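Local structure of fiber protein 2 (Fowl adenovirus 1, 2VTW) at residues F128-Y134 with S146-Q152; L44-V50 with I167-F171; Y71-W75 with P122-S126. The protein probably forms, as a homotrimer, the short-fibre spikes of the virus capsid, with the C-terminal head domain described here attaching the virion to its host receptor. All blocks are in the same frame, centred on the assembly; numbering follows the deposited sequence.

Interaction 1 (F128-Y134 with S146-Q152)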
ATOM      1  N   PHE A 128      -3.929  15.611   0.242  1.00 21.83           N
ATOM      2  CA  PHE A 128      -4.136  15.164  -1.142  1.00 20.91           C
ATOM      3  C   PHE A 128      -3.164  14.043  -1.453  1.00 21.05           C
ATOM      4  O   PHE A 128      -1.960  14.259  -1.601  1.00 21.81           O
ATOM      5  CB  PHE A 128      -3.988  16.336  -2.139  1.00 21.45           C
ATOM      6  CG  PHE A 128      -4.848  17.516  -1.799  1.00 19.95           C
ATOM      7  CD1 PHE A 128      -6.209  17.487  -2.042  1.00 22.81           C
ATOM      8  CD2 PHE A 128      -4.308  18.629  -1.161  1.00 22.31           C
ATOM      9  CE1 PHE A 128      -7.024  18.584  -1.688  1.00 22.01           C
ATOM     10  CE2 PHE A 128      -5.097  19.710  -0.804  1.00 21.14           C
ATOM     11  CZ  PHE A 128      -6.460  19.694  -1.072  1.00 23.12           C
ATOM     12  N   GLY A 129      -3.712  12.842  -1.579  1.00 19.27           N
ATOM     13  CA  GLY A 129      -2.931  11.638  -1.681  1.00 17.79           C
ATOM     14  C   GLY A 129      -3.687  10.508  -0.989  1.00 16.82           C
ATOM     15  O   GLY A 129      -4.885  10.628  -0.694  1.00 15.21           O
ATOM     16  N   VAL A 130      -2.997   9.402  -0.766  1.00 15.69           N
ATOM     17  CA  VAL A 130      -3.621   8.214  -0.227  1.00 15.58           C
ATOM     18  C   VAL A 130      -3.882   8.416   1.273  1.00 15.63           C
ATOM     19  O   VAL A 130      -3.090   9.064   1.956  1.00 14.68           O
ATOM     20  CB  VAL A 130      -2.739   6.954  -0.447  1.00 15.30           C
ATOM     21  CG1 VAL A 130      -1.551   6.938   0.487  1.00 13.42           C
ATOM     22  CG2 VAL A 130      -3.570   5.678  -0.282  1.00 14.49           C
ATOM     23  N   LEU A 131      -4.976   7.829   1.756  1.00 14.93           N
ATOM     24  CA  LEU A 131      -5.292   7.750   3.185  1.00 15.42           C
ATOM     25  C   LEU A 131      -5.253   6.292   3.607  1.00 16.09           C
ATOM     26  O   LEU A 131      -6.026   5.483   3.073  1.00 16.04           O
ATOM     27  CB  LEU A 131      -6.693   8.318   3.452  1.00 15.27           C
ATOM     28  CG  LEU A 131      -7.107   8.366   4.920  1.00 15.43           C
ATOM     29  CD1 LEU A 131      -6.334   9.469   5.675  1.00 14.19           C
ATOM     30  CD2 LEU A 131      -8.617   8.509   5.056  1.00 16.26           C
ATOM     31  N   GLU A 132      -4.346   5.943   4.515  1.00 15.19           N
ATOM     32  CA  GLU A 132      -4.213   4.582   5.009  1.00 15.79           C
ATOM     33  C   GLU A 132      -4.702   4.480   6.457  1.00 15.64           C
ATOM     34  O   GLU A 132      -4.495   5.390   7.241  1.00 14.86           O
ATOM     35  CB  GLU A 132      -2.751   4.165   4.958  1.00 16.86           C
ATOM     36  CG  GLU A 132      -2.165   4.017   3.543  1.00 21.01           C
ATOM     37  CD  GLU A 132      -2.557   2.733   2.815  1.00 27.19           C
ATOM     38  OE1 GLU A 132      -3.550   2.023   3.180  1.00 28.03           O
ATOM     39  OE2 GLU A 132      -1.830   2.437   1.842  1.00 33.50           O
ATOM     40  N   SER A 133      -5.320   3.360   6.817  1.00 16.37           N
ATOM     41  CA  SER A 133      -5.908   3.192   8.152  1.00 16.33           C
ATOM     42  C   SER A 133      -5.050   2.316   9.033  1.00 15.94           C
ATOM     43  O   SER A 133      -4.660   1.243   8.632  1.00 16.02           O
ATOM     44  CB  SER A 133      -7.332   2.627   8.043  1.00 17.40           C
ATOM     45  OG  SER A 133      -8.148   3.469   7.205  1.00 18.87           O
ATOM     46  N   TYR A 134      -4.728   2.798  10.237  1.00 16.74           N
ATOM     47  CA  TYR A 134      -3.923   2.023  11.195  1.00 17.17           C
ATOM     48  C   TYR A 134      -4.598   1.960  12.549  1.00 16.96           C
ATOM     49  O   TYR A 134      -5.379   2.832  12.928  1.00 15.70           O
ATOM     50  CB  TYR A 134      -2.507   2.633  11.405  1.00 17.76           C
ATOM     51  CG  TYR A 134      -1.724   2.683  10.156  1.00 17.04           C
ATOM     52  CD1 TYR A 134      -0.739   1.744   9.875  1.00 18.23           C
ATOM     53  CD2 TYR A 134      -1.987   3.672   9.226  1.00 18.83           C
ATOM     54  CE1 TYR A 134      -0.042   1.800   8.669  1.00 16.94           C
ATOM     55  CE2 TYR A 134      -1.311   3.731   8.046  1.00 18.53           C
ATOM     56  CZ  TYR A 134      -0.354   2.791   7.768  1.00 17.74           C
ATOM     57  OH  TYR A 134       0.285   2.921   6.565  1.00 20.92           O
ATOM     58  N   SER A 146      -8.343   4.356  16.440  1.00 21.54           N
ATOM     59  CA  SER A 146      -7.584   4.157  15.194  1.00 21.72           C
ATOM     60  C   SER A 146      -7.134   5.515  14.626  1.00 21.08           C
ATOM     61  O   SER A 146      -7.725   6.545  14.907  1.00 20.54           O
ATOM     62  CB  SER A 146      -8.409   3.386  14.144  1.00 21.41           C
ATOM     63  OG  SER A 146      -8.433   2.002  14.462  1.00 22.15           O
ATOM     64  N   ILE A 147      -6.083   5.471  13.819  1.00 20.87           N
ATOM     65  CA  ILE A 147      -5.442   6.659  13.251  1.00 20.37           C
ATOM     66  C   ILE A 147      -5.297   6.406  11.747  1.00 19.80           C
ATOM     67  O   ILE A 147      -4.679   5.444  11.336  1.00 19.02           O
ATOM     68  CB  ILE A 147      -4.017   6.902  13.873  1.00 20.35           C
ATOM     69  CG1 ILE A 147      -4.102   7.196  15.374  1.00 20.91           C
ATOM     70  CG2 ILE A 147      -3.313   8.034  13.166  1.00 20.00           C
ATOM     71  CD1 ILE A 147      -2.726   7.246  16.088  1.00 20.11           C
ATOM     72  N   ASP A 148      -5.910   7.255  10.938  1.00 19.34           N
ATOM     73  CA  ASP A 148      -5.665   7.248   9.509  1.00 19.00           C
ATOM     74  C   ASP A 148      -4.508   8.197   9.253  1.00 19.11           C
ATOM     75  O   ASP A 148      -4.382   9.221   9.945  1.00 18.30           O
ATOM     76  CB  ASP A 148      -6.877   7.756   8.766  1.00 19.72           C
ATOM     77  CG  ASP A 148      -8.063   6.807   8.860  1.00 21.14           C
ATOM     78  OD1 ASP A 148      -7.837   5.581   8.956  1.00 20.94           O
ATOM     79  OD2 ASP A 148      -9.196   7.314   8.799  1.00 22.78           O
ATOM     80  N   VAL A 149      -3.665   7.857   8.278  1.00 18.13           N
ATOM     81  CA  VAL A 149      -2.577   8.732   7.862  1.00 17.70           C
ATOM     82  C   VAL A 149      -2.743   9.162   6.396  1.00 17.26           C
ATOM     83  O   VAL A 149      -2.787   8.309   5.491  1.00 15.70           O
ATOM     84  CB  VAL A 149      -1.216   8.033   8.049  1.00 17.87           C
ATOM     85  CG1 VAL A 149      -0.079   9.041   7.859  1.00 16.40           C
ATOM     86  CG2 VAL A 149      -1.131   7.363   9.445  1.00 16.11           C
ATOM     87  N   ARG A 150      -2.863  10.472   6.177  1.00 17.60           N
ATOM     88  CA  ARG A 150      -2.788  11.070   4.837  1.00 18.05           C
ATOM     89  C   ARG A 150      -1.334  11.345   4.458  1.00 18.52           C
ATOM     90  O   ARG A 150      -0.587  11.917   5.235  1.00 18.87           O
ATOM     91  CB  ARG A 150      -3.594  12.353   4.777  1.00 17.98           C
ATOM     92  CG  ARG A 150      -3.702  12.974   3.365  1.00 17.21           C
ATOM     93  CD  ARG A 150      -4.647  12.216   2.506  1.00 17.51           C
ATOM     94  NE  ARG A 150      -6.016  12.301   2.994  1.00 17.82           N
ATOM     95  CZ  ARG A 150      -7.069  11.748   2.406  1.00 16.90           C
ATOM     96  NH1 ARG A 150      -6.932  11.028   1.312  1.00 16.84           N
ATOM     97  NH2 ARG A 150      -8.280  11.925   2.926  1.00 19.83           N
ATOM     98  N   MET A 151      -0.927  10.928   3.259  1.00 19.21           N
ATOM     99  CA  MET A 151       0.453  11.084   2.826  1.00 19.85           C
ATOM    100  C   MET A 151       0.512  11.896   1.512  1.00 19.18           C
ATOM    101  O   MET A 151      -0.145  11.547   0.518  1.00 18.18           O
ATOM    102  CB  MET A 151       1.110   9.729   2.693  1.00 20.13           C
ATOM    103  CG  MET A 151       0.992   8.854   3.959  1.00 22.58           C
ATOM    104  SD  MET A 151       1.243   7.123   3.576  1.00 25.24           S
ATOM    105  CE  MET A 151       0.375   6.354   4.925  1.00 25.82           C
ATOM    106  N   GLN A 152       1.281  12.997   1.542  1.00 18.50           N
ATOM    107  CA  GLN A 152       1.265  13.984   0.483  1.00 17.94           C
ATOM    108  C   GLN A 152       2.665  14.569   0.273  1.00 18.21           C
ATOM    109  O   GLN A 152       3.206  15.264   1.148  1.00 17.88           O
ATOM    110  CB  GLN A 152       0.274  15.092   0.811  1.00 17.85           C
ATOM    111  CG  GLN A 152       0.108  16.181  -0.275  1.00 17.14           C
ATOM    112  CD  GLN A 152      -0.528  17.426   0.303  1.00 18.19           C
ATOM    113  OE1 GLN A 152      -1.727  17.460   0.576  1.00 21.13           O
ATOM    114  NE2 GLN A 152       0.284  18.454   0.529  1.00 19.05           N
TER

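Interaction 2 (L44-V50 with I167-F171)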
ATOM      1  N   LEU A  44      10.450   5.610  -4.574  1.00 17.60           N
ATOM      2  CA  LEU A  44      10.744   5.781  -3.172  1.00 17.88           C
ATOM      3  C   LEU A  44       9.720   5.074  -2.286  1.00 17.71           C
ATOM      4  O   LEU A  44       8.534   5.389  -2.333  1.00 17.50           O
ATOM      5  CB  LEU A  44      10.732   7.281  -2.839  1.00 17.07           C
ATOM      6  CG  LEU A  44      11.234   7.703  -1.455  1.00 18.35           C
ATOM      7  CD1 LEU A  44      12.781   7.371  -1.279  1.00 18.88           C
ATOM      8  CD2 LEU A  44      10.929   9.172  -1.252  1.00 18.36           C
ATOM      9  N   THR A  45      10.200   4.153  -1.456  1.00 18.04           N
ATOM     10  CA  THR A  45       9.378   3.488  -0.429  1.00 18.01           C
ATOM     11  C   THR A  45       9.903   3.935   0.932  1.00 17.93           C
ATOM     12  O   THR A  45      11.089   3.798   1.197  1.00 17.21           O
ATOM     13  CB  THR A  45       9.470   1.953  -0.508  1.00 17.92           C
ATOM     14  OG1 THR A  45       8.952   1.498  -1.754  1.00 18.92           O
ATOM     15  CG2 THR A  45       8.678   1.307   0.621  1.00 17.71           C
ATOM     16  N   THR A  46       9.004   4.484   1.741  1.00 17.18           N
ATOM     17  CA  THR A  46       9.271   5.037   3.038  1.00 17.76           C
ATOM     18  C   THR A  46       8.495   4.259   4.110  1.00 17.56           C
ATOM     19  O   THR A  46       7.264   4.214   4.076  1.00 18.17           O
ATOM     20  CB  THR A  46       8.824   6.524   3.069  1.00 18.31           C
ATOM     21  OG1 THR A  46       9.653   7.292   2.178  1.00 18.13           O
ATOM     22  CG2 THR A  46       8.876   7.122   4.497  1.00 17.56           C
ATOM     23  N   SER A  47       9.208   3.660   5.056  1.00 17.91           N
ATOM     24  CA  SER A  47       8.603   3.034   6.245  1.00 18.19           C
ATOM     25  C   SER A  47       8.882   3.894   7.468  1.00 18.63           C
ATOM     26  O   SER A  47      10.039   4.213   7.766  1.00 17.92           O
ATOM     27  CB  SER A  47       9.142   1.624   6.458  1.00 18.50           C
ATOM     28  OG  SER A  47       8.692   1.095   7.699  1.00 18.28           O
ATOM     29  N   LEU A  48       7.811   4.275   8.159  1.00 18.59           N
ATOM     30  CA  LEU A  48       7.866   5.197   9.285  1.00 18.81           C
ATOM     31  C   LEU A  48       7.118   4.687  10.547  1.00 19.20           C
ATOM     32  O   LEU A  48       5.918   4.449  10.492  1.00 19.28           O
ATOM     33  CB  LEU A  48       7.263   6.546   8.867  1.00 19.25           C
ATOM     34  CG  LEU A  48       7.235   7.644   9.926  1.00 17.98           C
ATOM     35  CD1 LEU A  48       8.689   8.068  10.226  1.00 18.11           C
ATOM     36  CD2 LEU A  48       6.379   8.837   9.514  1.00 19.63           C
ATOM     37  N   TYR A  49       7.816   4.531  11.669  1.00 18.92           N
ATOM     38  CA  TYR A  49       7.162   4.381  12.973  1.00 19.72           C
ATOM     39  C   TYR A  49       7.221   5.707  13.753  1.00 20.31           C
ATOM     40  O   TYR A  49       8.226   6.430  13.684  1.00 19.51           O
ATOM     41  CB  TYR A  49       7.835   3.330  13.821  1.00 19.45           C
ATOM     42  CG  TYR A  49       7.836   1.903  13.317  1.00 18.22           C
ATOM     43  CD1 TYR A  49       6.804   1.006  13.662  1.00 18.44           C
ATOM     44  CD2 TYR A  49       8.883   1.429  12.564  1.00 17.96           C
ATOM     45  CE1 TYR A  49       6.837  -0.310  13.237  1.00 17.42           C
ATOM     46  CE2 TYR A  49       8.914   0.148  12.135  1.00 17.97           C
ATOM     47  CZ  TYR A  49       7.896  -0.725  12.466  1.00 18.58           C
ATOM     48  OH  TYR A  49       7.995  -2.026  12.000  1.00 18.08           O
ATOM     49  N   VAL A  50       6.156   6.027  14.488  1.00 21.48           N
ATOM     50  CA  VAL A  50       6.097   7.217  15.356  1.00 22.94           C
ATOM     51  C   VAL A  50       5.623   6.787  16.755  1.00 24.04           C
ATOM     52  O   VAL A  50       4.669   5.999  16.878  1.00 23.76           O
ATOM     53  CB  VAL A  50       5.137   8.314  14.786  1.00 23.15           C
ATOM     54  CG1 VAL A  50       4.820   9.406  15.831  1.00 23.36           C
ATOM     55  CG2 VAL A  50       5.730   8.970  13.546  1.00 23.26           C
ATOM     56  N   ILE A 167       7.806  14.947   2.091  1.00 17.41           N
ATOM     57  CA  ILE A 167       6.580  14.175   2.348  1.00 17.05           C
ATOM     58  C   ILE A 167       5.928  14.565   3.690  1.00 16.85           C
ATOM     59  O   ILE A 167       6.529  14.389   4.726  1.00 17.07           O
ATOM     60  CB  ILE A 167       6.837  12.615   2.345  1.00 17.93           C
ATOM     61  CG1 ILE A 167       7.773  12.205   1.203  1.00 15.83           C
ATOM     62  CG2 ILE A 167       5.456  11.857   2.298  1.00 16.43           C
ATOM     63  CD1 ILE A 167       8.409  10.835   1.330  1.00 16.46           C
ATOM     64  N   ALA A 168       4.703  15.077   3.650  1.00 16.67           N
ATOM     65  CA  ALA A 168       3.911  15.338   4.844  1.00 17.79           C
ATOM     66  C   ALA A 168       3.056  14.101   5.178  1.00 18.35           C
ATOM     67  O   ALA A 168       2.361  13.567   4.299  1.00 19.17           O
ATOM     68  CB  ALA A 168       3.019  16.555   4.653  1.00 17.50           C
ATOM     69  N   PHE A 169       3.159  13.642   6.426  1.00 18.64           N
ATOM     70  CA  PHE A 169       2.325  12.568   6.982  1.00 18.84           C
ATOM     71  C   PHE A 169       1.449  13.195   8.036  1.00 18.91           C
ATOM     72  O   PHE A 169       1.968  13.659   9.043  1.00 19.48           O
ATOM     73  CB  PHE A 169       3.168  11.508   7.670  1.00 19.15           C
ATOM     74  CG  PHE A 169       3.985  10.651   6.750  1.00 19.98           C
ATOM     75  CD1 PHE A 169       3.641   9.339   6.519  1.00 20.37           C
ATOM     76  CD2 PHE A 169       5.142  11.139   6.171  1.00 19.22           C
ATOM     77  CE1 PHE A 169       4.399   8.535   5.702  1.00 20.72           C
ATOM     78  CE2 PHE A 169       5.920  10.328   5.328  1.00 21.09           C
ATOM     79  CZ  PHE A 169       5.554   9.040   5.086  1.00 20.74           C
ATOM     80  N   THR A 170       0.139  13.248   7.821  1.00 19.15           N
ATOM     81  CA  THR A 170      -0.765  13.755   8.853  1.00 19.26           C
ATOM     82  C   THR A 170      -1.546  12.597   9.465  1.00 20.10           C
ATOM     83  O   THR A 170      -2.295  11.887   8.770  1.00 20.34           O
ATOM     84  CB  THR A 170      -1.673  14.898   8.381  1.00 19.83           C
ATOM     85  OG1 THR A 170      -0.881  16.006   7.912  1.00 20.25           O
ATOM     86  CG2 THR A 170      -2.559  15.393   9.521  1.00 18.95           C
ATOM     87  N   PHE A 171      -1.335  12.417  10.766  1.00 19.45           N
ATOM     88  CA  PHE A 171      -1.948  11.355  11.560  1.00 19.68           C
ATOM     89  C   PHE A 171      -3.262  11.861  12.091  1.00 20.41           C
ATOM     90  O   PHE A 171      -3.296  12.850  12.809  1.00 21.29           O
ATOM     91  CB  PHE A 171      -1.013  10.951  12.692  1.00 18.16           C
ATOM     92  CG  PHE A 171       0.276  10.346  12.206  1.00 17.07           C
ATOM     93  CD1 PHE A 171       0.482   8.985  12.274  1.00 15.03           C
ATOM     94  CD2 PHE A 171       1.286  11.140  11.672  1.00 17.83           C
ATOM     95  CE1 PHE A 171       1.661   8.408  11.810  1.00 18.13           C
ATOM     96  CE2 PHE A 171       2.479  10.574  11.201  1.00 15.10           C
ATOM     97  CZ  PHE A 171       2.675   9.222  11.276  1.00 18.22           C
TER

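Interaction 3 (Y71-W75 with P122-S126)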
ATOM      1  N   TYR A  71      -5.437  15.769  15.015  1.00 29.66           N
ATOM      2  CA  TYR A  71      -4.458  15.562  13.924  1.00 28.86           C
ATOM      3  C   TYR A  71      -3.080  16.031  14.315  1.00 27.65           C
ATOM      4  O   TYR A  71      -2.935  16.940  15.109  1.00 27.49           O
ATOM      5  CB  TYR A  71      -4.855  16.294  12.650  1.00 28.03           C
ATOM      6  CG  TYR A  71      -6.124  15.849  11.970  1.00 28.47           C
ATOM      7  CD1 TYR A  71      -7.039  14.968  12.575  1.00 28.31           C
ATOM      8  CD2 TYR A  71      -6.443  16.348  10.733  1.00 26.66           C
ATOM      9  CE1 TYR A  71      -8.204  14.597  11.922  1.00 27.87           C
ATOM     10  CE2 TYR A  71      -7.608  16.005  10.101  1.00 26.65           C
ATOM     11  CZ  TYR A  71      -8.470  15.121  10.683  1.00 27.72           C
ATOM     12  OH  TYR A  71      -9.615  14.793  10.009  1.00 28.68           O
ATOM     13  N   PHE A  72      -2.060  15.390  13.761  1.00 26.91           N
ATOM     14  CA  PHE A  72      -0.707  15.912  13.847  1.00 25.63           C
ATOM     15  C   PHE A  72       0.132  15.501  12.648  1.00 25.12           C
ATOM     16  O   PHE A  72      -0.108  14.439  12.041  1.00 24.75           O
ATOM     17  CB  PHE A  72      -0.035  15.536  15.169  1.00 25.76           C
ATOM     18  CG  PHE A  72       0.342  14.091  15.311  1.00 25.18           C
ATOM     19  CD1 PHE A  72       1.549  13.625  14.829  1.00 25.10           C
ATOM     20  CD2 PHE A  72      -0.487  13.208  16.004  1.00 26.25           C
ATOM     21  CE1 PHE A  72       1.915  12.313  14.976  1.00 25.80           C
ATOM     22  CE2 PHE A  72      -0.129  11.883  16.167  1.00 24.84           C
ATOM     23  CZ  PHE A  72       1.075  11.433  15.664  1.00 26.50           C
ATOM     24  N   THR A  73       1.119  16.335  12.315  1.00 23.65           N
ATOM     25  CA  THR A  73       1.903  16.160  11.087  1.00 22.74           C
ATOM     26  C   THR A  73       3.355  15.888  11.405  1.00 22.32           C
ATOM     27  O   THR A  73       3.946  16.511  12.305  1.00 22.19           O
ATOM     28  CB  THR A  73       1.778  17.390  10.173  1.00 21.90           C
ATOM     29  OG1 THR A  73       0.401  17.601   9.861  1.00 23.57           O
ATOM     30  CG2 THR A  73       2.605  17.248   8.878  1.00 22.77           C
ATOM     31  N   VAL A  74       3.912  14.940  10.670  1.00 21.46           N
ATOM     32  CA  VAL A  74       5.330  14.654  10.647  1.00 21.01           C
ATOM     33  C   VAL A  74       5.830  14.876   9.192  1.00 21.17           C
ATOM     34  O   VAL A  74       5.213  14.408   8.224  1.00 20.13           O
ATOM     35  CB  VAL A  74       5.615  13.204  11.101  1.00 20.98           C
ATOM     36  CG1 VAL A  74       7.117  12.839  10.932  1.00 20.80           C
ATOM     37  CG2 VAL A  74       5.194  13.038  12.547  1.00 20.28           C
ATOM     38  N   TRP A  75       6.917  15.636   9.056  1.00 20.57           N
ATOM     39  CA  TRP A  75       7.577  15.886   7.776  1.00 19.99           C
ATOM     40  C   TRP A  75       8.760  14.966   7.595  1.00 19.83           C
ATOM     41  O   TRP A  75       9.654  14.954   8.428  1.00 19.78           O
ATOM     42  CB  TRP A  75       8.057  17.347   7.709  1.00 19.50           C
ATOM     43  CG  TRP A  75       6.949  18.280   7.455  1.00 17.29           C
ATOM     44  CD1 TRP A  75       6.257  18.991   8.371  1.00 16.99           C
ATOM     45  CD2 TRP A  75       6.370  18.591   6.176  1.00 17.37           C
ATOM     46  NE1 TRP A  75       5.279  19.728   7.751  1.00 18.65           N
ATOM     47  CE2 TRP A  75       5.327  19.492   6.402  1.00 18.81           C
ATOM     48  CE3 TRP A  75       6.617  18.164   4.872  1.00 17.67           C
ATOM     49  CZ2 TRP A  75       4.552  20.003   5.366  1.00 19.36           C
ATOM     50  CZ3 TRP A  75       5.854  18.668   3.854  1.00 17.18           C
ATOM     51  CH2 TRP A  75       4.842  19.581   4.095  1.00 16.78           C
ATOM     52  N   PRO A 122       3.160  26.702  12.163  1.00 35.26           N
ATOM     53  CA  PRO A 122       3.978  25.497  12.062  1.00 33.81           C
ATOM     54  C   PRO A 122       3.218  24.206  11.684  1.00 31.92           C
ATOM     55  O   PRO A 122       3.865  23.213  11.383  1.00 30.77           O
ATOM     56  CB  PRO A 122       4.577  25.368  13.465  1.00 33.96           C
ATOM     57  CG  PRO A 122       3.553  25.946  14.342  1.00 34.64           C
ATOM     58  CD  PRO A 122       2.832  27.016  13.564  1.00 35.41           C
ATOM     59  N   TYR A 123       1.882  24.225  11.720  1.00 30.00           N
ATOM     60  CA  TYR A 123       1.083  23.069  11.294  1.00 29.51           C
ATOM     61  C   TYR A 123       0.628  23.139   9.823  1.00 28.25           C
ATOM     62  O   TYR A 123      -0.041  24.095   9.387  1.00 27.77           O
ATOM     63  CB  TYR A 123      -0.148  22.878  12.185  1.00 29.40           C
ATOM     64  CG  TYR A 123      -1.092  21.789  11.725  1.00 29.02           C
ATOM     65  CD1 TYR A 123      -0.777  20.446  11.905  1.00 29.61           C
ATOM     66  CD2 TYR A 123      -2.310  22.106  11.129  1.00 29.05           C
ATOM     67  CE1 TYR A 123      -1.668  19.426  11.505  1.00 29.52           C
ATOM     68  CE2 TYR A 123      -3.205  21.099  10.712  1.00 30.03           C
ATOM     69  CZ  TYR A 123      -2.866  19.765  10.904  1.00 28.77           C
ATOM     70  OH  TYR A 123      -3.743  18.797  10.497  1.00 28.56           O
ATOM     71  N   TYR A 124       0.989  22.095   9.079  1.00 26.70           N
ATOM     72  CA  TYR A 124       0.461  21.882   7.743  1.00 25.85           C
ATOM     73  C   TYR A 124      -0.373  20.576   7.721  1.00 24.64           C
ATOM     74  O   TYR A 124       0.121  19.526   8.135  1.00 25.01           O
ATOM     75  CB  TYR A 124       1.620  21.788   6.757  1.00 25.27           C
ATOM     76  CG  TYR A 124       1.173  21.593   5.321  1.00 25.93           C
ATOM     77  CD1 TYR A 124       0.765  22.676   4.550  1.00 25.93           C
ATOM     78  CD2 TYR A 124       1.162  20.332   4.734  1.00 24.84           C
ATOM     79  CE1 TYR A 124       0.353  22.513   3.250  1.00 24.84           C
ATOM     80  CE2 TYR A 124       0.747  20.167   3.417  1.00 23.49           C
ATOM     81  CZ  TYR A 124       0.343  21.261   2.694  1.00 23.65           C
ATOM     82  OH  TYR A 124      -0.063  21.134   1.398  1.00 22.55           O
ATOM     83  N   ALA A 125      -1.616  20.668   7.238  1.00 24.09           N
ATOM     84  CA  ALA A 125      -2.520  19.511   7.053  1.00 23.54           C
ATOM     85  C   ALA A 125      -2.280  18.842   5.699  1.00 23.03           C
ATOM     86  O   ALA A 125      -2.666  19.385   4.664  1.00 22.46           O
ATOM     87  CB  ALA A 125      -3.980  19.956   7.140  1.00 22.83           C
ATOM     88  N   SER A 126      -1.623  17.685   5.723  1.00 23.19           N
ATOM     89  CA  SER A 126      -1.552  16.771   4.570  1.00 22.97           C
ATOM     90  C   SER A 126      -2.971  16.395   4.149  1.00 22.61           C
ATOM     91  O   SER A 126      -3.736  15.878   4.957  1.00 22.22           O
ATOM     92  CB  SER A 126      -0.755  15.545   4.965  1.00 22.84           C
ATOM     93  OG  SER A 126      -0.444  14.723   3.868  1.00 24.72           O
TER
HETATM   94  O   HOH W   1       3.396  20.930   9.983  1.00 26.71           O

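Interaction 1 (F128-Y134 with S146-Q152)
The backbones of 129-134 and 147-152 run antiparallel, 157° between their directions and 4.5 Å apart at the closest point of their axes, with Glu132-Val149 and Tyr134-Ile147 as hydrogen-bonded pairs and Leu131-Arg150 and Ser133-Asp148 as non-hydrogen-bonded ones. These two non-hydrogen-bonded pairs share one face of the beta hairpin. Arg150 bends twice along its chain (chi2 75°, chi3 66°), which curls the guanidinium back over the partner strand. NH1 of Arg150 then donates to Gly129 O at 2.9 Å, with the oxygen close to the guanidinium plane, while Leu131 CB lies over one face of that group, toward its rim, 3.5 Å from Arg150 NH1. Farther along, Ser133 OG donates to Asp148 OD1 (2.8 Å) from above the carboxylate plane. On the other face Met151, extended beyond CG, brings its CE to within 3.7 Å of Glu132 CG and 3.8 Å of Tyr134 OH. At the open end Gln152 OE1 accepts Phe128 N on an in-plane lone pair (2.9 Å). The same oxygen also takes Arg127 N, and NE2 bonds Thr154 and Tyr124, so the amide's rotation is fixed.

Beyond the hairpin, strand 147-157 pairs with strand 163-173, and strand 129-140 with strand 185-197. Gly129-Leu131 also pair with a strand of the second subunit, and Ser133-Tyr134 with one of the third, carrying the sheet across the trimer interfaces.

Interaction 2 (L44-V50 with I167-F171)
Phe169 holds its CG opposite the carbonyl carbon (chi1 -71°) and Leu48 holds its own opposite the backbone N (chi1 180°); the two side chains reach across from facing strands, and these torsions let ring and isobutyl group slide past each other. This is core packing between the two layers of the beta-sandwich of the fibre head: the strand segments lie 11.1 Å apart at their closest, cross at -42°, and share no hydrogen bond. Everything is therefore carried by side chains, all of them buried.

Leu48 CD2 does double duty. It sits over the centre of one face of the Phe169 ring, 4.1 Å from the ring centroid, a CH-pi contact, and at the same time meets the edge of the next ring at Phe171 CZ, 4.1 Å away. Val50 CG2 approaches that same Phe171 CZ at 3.8 Å, so the far corner of the ring has methyl contacts from two residues. Within their own sheet, Phe171 stacks on Phe72 and Phe169 packs on Met151, which ties the aromatic pair to the strands flanking 163-173.

Toward the other end Thr46 splits its two branches: CG2 touches Phe169 CZ at 3.9 Å, while OG1, hydrogen-bonded to Gln37 NE2 in its own layer, passes 3.8 Å from Ile167 CD1. The row finishes with two methyl groups tip to tip, Leu44 CD2 and Ile167 CD1, 4.0 Å apart.

Interaction 3 (Y71-W75 with P122-S126)
Thr73 pins strand 71-75 to the loop 122-126 through one short bond: its OG1 donates to Tyr124 O at 2.6 Å, tilted out of the carbonyl plane. This is the tight part of the contact. The same Thr73 OG1 lies 3.2 Å from Tyr123 CE1, and it is also hydrogen-bonded to Thr170 OG1, so a buried hydroxyl has two polar partners and an aromatic neighbour.

Next to it, Tyr124, with its hydroxyl bonded to Gln152, turns its CG opposite the backbone N (chi1 -179°), which lays the ring beside Trp75. The two rings meet obliquely, planes 42° apart and centroids of the six-membered rings 5.5 Å apart, with Trp75 CZ2 and Tyr124 CD2 touching at 3.5 Å. A water makes a separate, well-held bridge here: it donates to Pro122 O (2.7 Å) and accepts from Tyr124 N (2.8 Å) and, more distantly, Trp75 NE1 (3.2 Å), lying in the plane of the indole at its edge.

The contact is looser where Tyr123 reaches Tyr71. These two side chains meet through little more than Tyr123 OH, which comes in near the plane of the Tyr71 ring and stops 3.5 Å from Tyr71 CB.

The loop thus lies against strand 71-76, itself set between strands 4-23 and 163-173, and continues through Ser126, bonded to Ala168 and Thr170, toward strand 129-140.

The three contacts lie close together in the head domain, the centre of interaction 2 about 10 Å from that of interaction 1 and about 12 Å from that of interaction 3; the centres of interactions 1 and 3 are also about 12 Å apart. Strand 163-173 joins them, paired with strand 147-157 of interaction 1 and with strand 71-76 of interaction 3, while its core-facing residues make interaction 2. Along the chain, 44-50 comes first and 167-171 last, so interaction 2 spans both others, and interaction 3 closes before interaction 1 opens. Interaction 2 packs part of the sandwich interior, interaction 3 fastens a loop, and interaction 1 carries the sheet into neighbouring subunits of the trimer.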